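Local coordinates for glycosyltransferase-stabilizing protein Gtf2 (Streptococcus gordonii, PDB 5E9T) that works with GtfA as the substrate-binding subunit of the glycosyltransferase complex that attaches the first GlcNAc sugars to the serine-rich repeat adhesin GspB, at residues L20-A25 against L436-L441; R100-V105 against E118-Q123. One frame throughout, in Å; residues are numbered along the deposited sequence.

From the N terminus the chain passes through strand 2-5 and helix 10-21 and reaches L20-A25, the first half of contact 1, which waits for its partner until L436-L441 near the C terminus. Contact 1 thus closes a loop of 410 residues; both segments of contact 2 fall within it, so the two contacts nest and do not cross. R100-V105 and E118-Q123, with only 12 residues between them, form part of a single hairpin of the antiparallel sheet. The centres of contact 1 and contact 2 are about 34 Å apart, on opposite sides of the chain's centre. Contact 1 ties the C-terminal helix to the parallel-sheet domain; contact 2 is internal to the antiparallel sheet.

Contact 1 (L20-A25 against L436-L441); sequences LAAGYA and LYQETL
The carbonyl oxygen of A22 lies 3.4 Å from Q438 CD, and A22 O also sits 4.0 Å above the plane of the Y24 ring, over its centre. Helix 10-21 ends just here in a Schellman motif: G23 N is bonded to L20 O (3.3 Å) and Y24 N to L19 O, while G23, the C-prime residue, takes a positive phi of 93°. The chain then turns so that both A22 and Y24 face helix 434-442. Helix 10-21 links the adjacent parallel strands 2-5 and 28-30 in a beta-alpha-beta unit, and the C-terminal helix packs against its end, burying 230 Å² summed over the two segments. The central apolar touch is between beta carbons, A22 CB to Y437 CB at 3.7 Å. Beyond it, the Y437 side chain reaches S18 and L19, and its hydroxyl makes a weak hydrogen bond to G273 O. CG of Y24 is anti to its carbonyl carbon (chi1 -73°), on a CB that points toward helix 434-442, and the ring crosses the L441 side chain at a slant. Two atoms of L441 do the touching: CD1 lies 3.4 Å from Y24 CE2, and CB 3.4 Å from Y24 OH.

Contact 2 (R100-V105 against E118-Q123); sequences RLVKQV and ERYNKQ
V102 CG1 stands anti to its backbone N (chi1 -178°) and Y120 CG anti to its carbonyl carbon (chi1 -70°); the two side chains lie alongside each other, pointing the same way. V102 CG1 makes a CH-pi contact, 4.2 Å from the centroid of the Y120 ring, over one face but offset toward the rim. V105 reaches the same ring at its edge, with CG1 3.5 Å from Y120 CE1. The backbones form an antiparallel beta hairpin, the strand axes running at 153° to each other and 4.6 Å apart. V105 and E118 are a hydrogen-bonded pair, joined by V105 N to E118 O (2.9 Å) and E118 N to V105 O (3.0 Å), both close to straight. Q104 and R119 form the next, non-hydrogen-bonded pair, where Q104 CA comes 3.4 Å from E118 O in a CA-H...O contact. Y120 N then bonds to K103 O at 2.6 Å, and that oxygen also lies in the ring plane of Y120, at its edge. On the face of Q104 and R119 the two side chains run side by side; Q104 NE2 bonds to D106 and R119 NH2 to T130. E118 OE2, on the other face, accepts from W107 and makes a salt bridge to R188 of a Gtf1 chain. Strand 101-108 is flanked by strand 86-94, where K103 and Q104 both face H92 in a classic beta bulge; beyond strand 114-120 comes strand 126-132, whose C126 touches E118 and Y120.

Contact 1 (L20-A25 against L436-L441)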
loop_
_atom_site.group_PDB
_atom_site.type_symbol
_atom_site.label_atom_id
_atom_site.label_comp_id
_atom_site.label_asym_id
_atom_site.label_seq_id
_atom_site.Cartn_x
_atom_site.Cartn_y
_atom_site.Cartn_z
ATOM N N LEU B 20 -11.129 24.676 -46.812
ATOM C CA LEU B 20 -10.473 25.974 -46.694
ATOM C C LEU B 20 -9.768 26.356 -47.989
ATOM O O LEU B 20 -9.752 27.532 -48.370
ATOM C CB LEU B 20 -9.486 25.957 -45.529
ATOM C CG LEU B 20 -8.621 27.212 -45.388
ATOM C CD1 LEU B 20 -8.699 27.768 -43.975
ATOM C CD2 LEU B 20 -7.177 26.918 -45.776
ATOM N N ALA B 21 -9.174 25.377 -48.676
ATOM C CA ALA B 21 -8.519 25.666 -49.949
ATOM C C ALA B 21 -9.521 26.169 -50.979
ATOM O O ALA B 21 -9.219 27.080 -51.759
ATOM C CB ALA B 21 -7.800 24.421 -50.464
ATOM N N ALA B 22 -10.737 25.632 -50.953
ATOM C CA ALA B 22 -11.774 25.938 -51.928
ATOM C C ALA B 22 -12.573 27.184 -51.558
ATOM O O ALA B 22 -13.642 27.412 -52.139
ATOM C CB ALA B 22 -12.705 24.735 -52.110
ATOM N N GLY B 23 -12.122 27.943 -50.556
ATOM C CA GLY B 23 -12.725 29.226 -50.248
ATOM C C GLY B 23 -13.814 29.185 -49.204
ATOM O O GLY B 23 -14.708 30.039 -49.218
ATOM N N TYR B 24 -13.803 28.176 -48.339
ATOM C CA TYR B 24 -14.859 27.913 -47.374
ATOM C C TYR B 24 -14.550 28.394 -45.960
ATOM O O TYR B 24 -15.106 27.839 -45.006
ATOM C CB TYR B 24 -15.236 26.437 -47.418
ATOM C CG TYR B 24 -16.000 26.203 -48.693
ATOM C CD1 TYR B 24 -16.865 27.183 -49.169
ATOM C CD2 TYR B 24 -15.827 25.057 -49.449
ATOM C CE1 TYR B 24 -17.563 27.015 -50.341
ATOM C CE2 TYR B 24 -16.523 24.879 -50.633
ATOM C CZ TYR B 24 -17.391 25.861 -51.072
ATOM O OH TYR B 24 -18.086 25.688 -52.247
ATOM N N ALA B 25 -13.605 29.321 -45.780
ATOM C CA ALA B 25 -13.187 29.595 -44.410
ATOM C C ALA B 25 -14.382 30.206 -43.686
ATOM O O ALA B 25 -14.659 31.401 -43.786
ATOM C CB ALA B 25 -11.976 30.525 -44.401
ATOM N N LEU B 436 -12.557 20.497 -57.966
ATOM C CA LEU B 436 -13.616 19.505 -57.812
ATOM C C LEU B 436 -14.497 19.808 -56.610
ATOM O O LEU B 436 -15.670 19.438 -56.603
ATOM C CB LEU B 436 -13.023 18.099 -57.707
ATOM C CG LEU B 436 -14.016 16.933 -57.775
ATOM C CD1 LEU B 436 -15.049 17.166 -58.865
ATOM C CD2 LEU B 436 -13.291 15.618 -58.012
ATOM N N TYR B 437 -13.960 20.480 -55.589
ATOM C CA TYR B 437 -14.818 21.005 -54.531
ATOM C C TYR B 437 -15.729 22.100 -55.068
ATOM O O TYR B 437 -16.953 22.049 -54.892
ATOM C CB TYR B 437 -13.979 21.547 -53.373
ATOM C CG TYR B 437 -13.544 20.506 -52.374
ATOM C CD1 TYR B 437 -12.534 19.605 -52.678
ATOM C CD2 TYR B 437 -14.148 20.423 -51.123
ATOM C CE1 TYR B 437 -12.124 18.661 -51.761
ATOM C CE2 TYR B 437 -13.757 19.474 -50.204
ATOM C CZ TYR B 437 -12.749 18.593 -50.530
ATOM O OH TYR B 437 -12.357 17.633 -49.624
ATOM N N GLN B 438 -15.138 23.102 -55.725
ATOM C CA GLN B 438 -15.897 24.243 -56.228
ATOM C C GLN B 438 -17.086 23.803 -57.074
ATOM O O GLN B 438 -18.191 24.339 -56.933
ATOM C CB GLN B 438 -14.975 25.155 -57.039
ATOM C CG GLN B 438 -13.714 25.599 -56.309
ATOM C CD GLN B 438 -13.919 26.858 -55.487
ATOM O OE1 GLN B 438 -14.947 27.029 -54.832
ATOM N NE2 GLN B 438 -12.935 27.751 -55.523
ATOM N N GLU B 439 -16.876 22.828 -57.962
ATOM C CA GLU B 439 -17.970 22.328 -58.787
ATOM C C GLU B 439 -18.990 21.605 -57.932
ATOM O O GLU B 439 -20.187 21.910 -57.965
ATOM C CB GLU B 439 -17.431 21.386 -59.861
ATOM C CG GLU B 439 -16.117 21.824 -60.469
ATOM C CD GLU B 439 -15.822 21.113 -61.778
ATOM O OE1 GLU B 439 -16.403 20.041 -62.019
ATOM O OE2 GLU B 439 -15.011 21.625 -62.562
ATOM N N THR B 440 -18.513 20.677 -57.117
ATOM C CA THR B 440 -19.355 19.726 -56.431
ATOM C C THR B 440 -20.222 20.356 -55.351
ATOM O O THR B 440 -21.133 19.695 -54.850
ATOM C CB THR B 440 -18.458 18.662 -55.842
ATOM O OG1 THR B 440 -17.376 18.422 -56.751
ATOM C CG2 THR B 440 -19.189 17.458 -55.749
ATOM N N LEU B 441 -20.007 21.628 -55.027
ATOM C CA LEU B 441 -20.570 22.217 -53.818
ATOM C C LEU B 441 -21.544 23.351 -54.105
ATOM O O LEU B 441 -22.679 23.298 -53.627
ATOM C CB LEU B 441 -19.439 22.648 -52.880
ATOM C CG LEU B 441 -18.923 21.401 -52.146
ATOM C CD1 LEU B 441 -17.857 21.749 -51.132
ATOM C CD2 LEU B 441 -20.074 20.643 -51.481
#

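Contact 2 (R100-V105 against E118-Q123)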
loop_
_atom_site.group_PDB
_atom_site.type_symbol
_atom_site.label_atom_id
_atom_site.label_comp_id
_atom_site.label_asym_id
_atom_site.label_seq_id
_atom_site.Cartn_x
_atom_site.Cartn_y
_atom_site.Cartn_z
ATOM N N ARG B 100 7.134 12.926 -26.380
ATOM C CA ARG B 100 7.072 13.024 -24.921
ATOM C C ARG B 100 6.389 14.303 -24.441
ATOM O O ARG B 100 6.762 14.861 -23.405
ATOM C CB ARG B 100 8.464 12.905 -24.292
ATOM C CG ARG B 100 9.205 11.651 -24.692
ATOM C CD ARG B 100 10.365 11.380 -23.763
ATOM N NE ARG B 100 10.873 10.023 -23.935
ATOM C CZ ARG B 100 11.874 9.509 -23.232
ATOM N NH1 ARG B 100 12.474 10.239 -22.304
ATOM N NH2 ARG B 100 12.272 8.266 -23.455
ATOM N N LEU B 101 5.383 14.770 -25.171
ATOM C CA LEU B 101 4.573 15.899 -24.732
ATOM C C LEU B 101 3.355 15.388 -23.978
ATOM O O LEU B 101 2.709 14.422 -24.397
ATOM C CB LEU B 101 4.136 16.762 -25.917
ATOM C CG LEU B 101 5.165 17.716 -26.536
ATOM C CD1 LEU B 101 5.742 18.672 -25.497
ATOM C CD2 LEU B 101 6.266 16.957 -27.223
ATOM N N VAL B 102 3.040 16.042 -22.863
ATOM C CA VAL B 102 2.022 15.531 -21.952
ATOM C C VAL B 102 0.640 15.872 -22.489
ATOM O O VAL B 102 0.290 17.045 -22.653
ATOM C CB VAL B 102 2.209 16.086 -20.533
ATOM C CG1 VAL B 102 1.157 15.496 -19.610
ATOM C CG2 VAL B 102 3.607 15.777 -20.024
ATOM N N LYS B 103 -0.151 14.835 -22.751
ATOM C CA LYS B 103 -1.554 14.952 -23.119
ATOM C C LYS B 103 -2.449 14.710 -21.908
ATOM O O LYS B 103 -3.226 15.583 -21.513
ATOM C CB LYS B 103 -1.871 13.960 -24.245
ATOM C CG LYS B 103 -3.342 13.636 -24.457
ATOM C CD LYS B 103 -3.478 12.502 -25.467
ATOM C CE LYS B 103 -4.884 11.935 -25.516
ATOM N NZ LYS B 103 -4.880 10.571 -26.123
ATOM N N GLN B 104 -2.352 13.520 -21.318
ATOM C CA GLN B 104 -3.230 13.100 -20.237
ATOM C C GLN B 104 -2.433 12.247 -19.258
ATOM O O GLN B 104 -1.694 11.353 -19.680
ATOM C CB GLN B 104 -4.411 12.326 -20.826
ATOM C CG GLN B 104 -5.279 11.555 -19.867
ATOM C CD GLN B 104 -6.241 10.649 -20.614
ATOM O OE1 GLN B 104 -6.427 10.794 -21.824
ATOM N NE2 GLN B 104 -6.850 9.708 -19.903
ATOM N N VAL B 105 -2.582 12.512 -17.961
ATOM C CA VAL B 105 -1.933 11.720 -16.921
ATOM C C VAL B 105 -3.007 10.996 -16.116
ATOM O O VAL B 105 -3.947 11.622 -15.612
ATOM C CB VAL B 105 -1.030 12.583 -16.018
ATOM C CG1 VAL B 105 -1.785 13.767 -15.440
ATOM C CG2 VAL B 105 -0.431 11.739 -14.909
ATOM N N GLU B 118 -6.377 13.384 -15.638
ATOM C CA GLU B 118 -6.175 14.822 -15.701
ATOM C C GLU B 118 -5.624 15.171 -17.079
ATOM O O GLU B 118 -4.627 14.588 -17.517
ATOM C CB GLU B 118 -5.238 15.287 -14.583
ATOM C CG GLU B 118 -5.726 14.874 -13.194
ATOM C CD GLU B 118 -4.808 15.325 -12.076
ATOM O OE1 GLU B 118 -5.277 16.048 -11.170
ATOM O OE2 GLU B 118 -3.616 14.957 -12.099
ATOM N N ARG B 119 -6.289 16.100 -17.762
ATOM C CA ARG B 119 -6.070 16.345 -19.181
ATOM C C ARG B 119 -5.340 17.660 -19.403
ATOM O O ARG B 119 -5.650 18.671 -18.765
ATOM C CB ARG B 119 -7.395 16.369 -19.939
ATOM C CG ARG B 119 -8.434 15.438 -19.362
ATOM C CD ARG B 119 -9.038 14.564 -20.439
ATOM N NE ARG B 119 -10.116 13.736 -19.914
ATOM C CZ ARG B 119 -10.403 12.518 -20.358
ATOM N NH1 ARG B 119 -9.683 11.981 -21.332
ATOM N NH2 ARG B 119 -11.404 11.834 -19.824
ATOM N N TYR B 120 -4.391 17.645 -20.333
ATOM C CA TYR B 120 -3.554 18.796 -20.618
ATOM C C TYR B 120 -3.785 19.272 -22.046
ATOM O O TYR B 120 -4.128 18.487 -22.935
ATOM C CB TYR B 120 -2.074 18.461 -20.388
ATOM C CG TYR B 120 -1.744 18.276 -18.922
ATOM C CD1 TYR B 120 -2.116 17.119 -18.247
ATOM C CD2 TYR B 120 -1.075 19.263 -18.209
ATOM C CE1 TYR B 120 -1.829 16.949 -16.906
ATOM C CE2 TYR B 120 -0.781 19.099 -16.867
ATOM C CZ TYR B 120 -1.160 17.940 -16.222
ATOM O OH TYR B 120 -0.873 17.769 -14.889
ATOM N N ASN B 121 -3.612 20.575 -22.247
ATOM C CA ASN B 121 -3.803 21.219 -23.534
ATOM C C ASN B 121 -2.444 21.508 -24.175
ATOM O O ASN B 121 -1.392 21.108 -23.667
ATOM C CB ASN B 121 -4.647 22.485 -23.357
ATOM C CG ASN B 121 -4.065 23.441 -22.330
ATOM O OD1 ASN B 121 -2.861 23.446 -22.081
ATOM N ND2 ASN B 121 -4.921 24.261 -21.735
ATOM N N LYS B 122 -2.458 22.204 -25.315
ATOM C CA LYS B 122 -1.203 22.563 -25.964
ATOM C C LYS B 122 -0.441 23.635 -25.198
ATOM O O LYS B 122 0.758 23.811 -25.434
ATOM C CB LYS B 122 -1.458 23.023 -27.404
ATOM C CG LYS B 122 -2.229 24.327 -27.540
ATOM C CD LYS B 122 -2.482 24.648 -29.007
ATOM C CE LYS B 122 -3.508 25.759 -29.175
ATOM N NZ LYS B 122 -4.087 25.777 -30.548
ATOM N N GLN B 123 -1.102 24.346 -24.286
ATOM C CA GLN B 123 -0.434 25.358 -23.477
ATOM C C GLN B 123 0.233 24.775 -22.240
ATOM O O GLN B 123 0.848 25.526 -21.477
ATOM C CB GLN B 123 -1.427 26.448 -23.054
ATOM C CG GLN B 123 -2.104 27.195 -24.202
ATOM C CD GLN B 123 -3.256 26.421 -24.819
ATOM O OE1 GLN B 123 -3.430 25.231 -24.559
ATOM N NE2 GLN B 123 -4.053 27.095 -25.636
#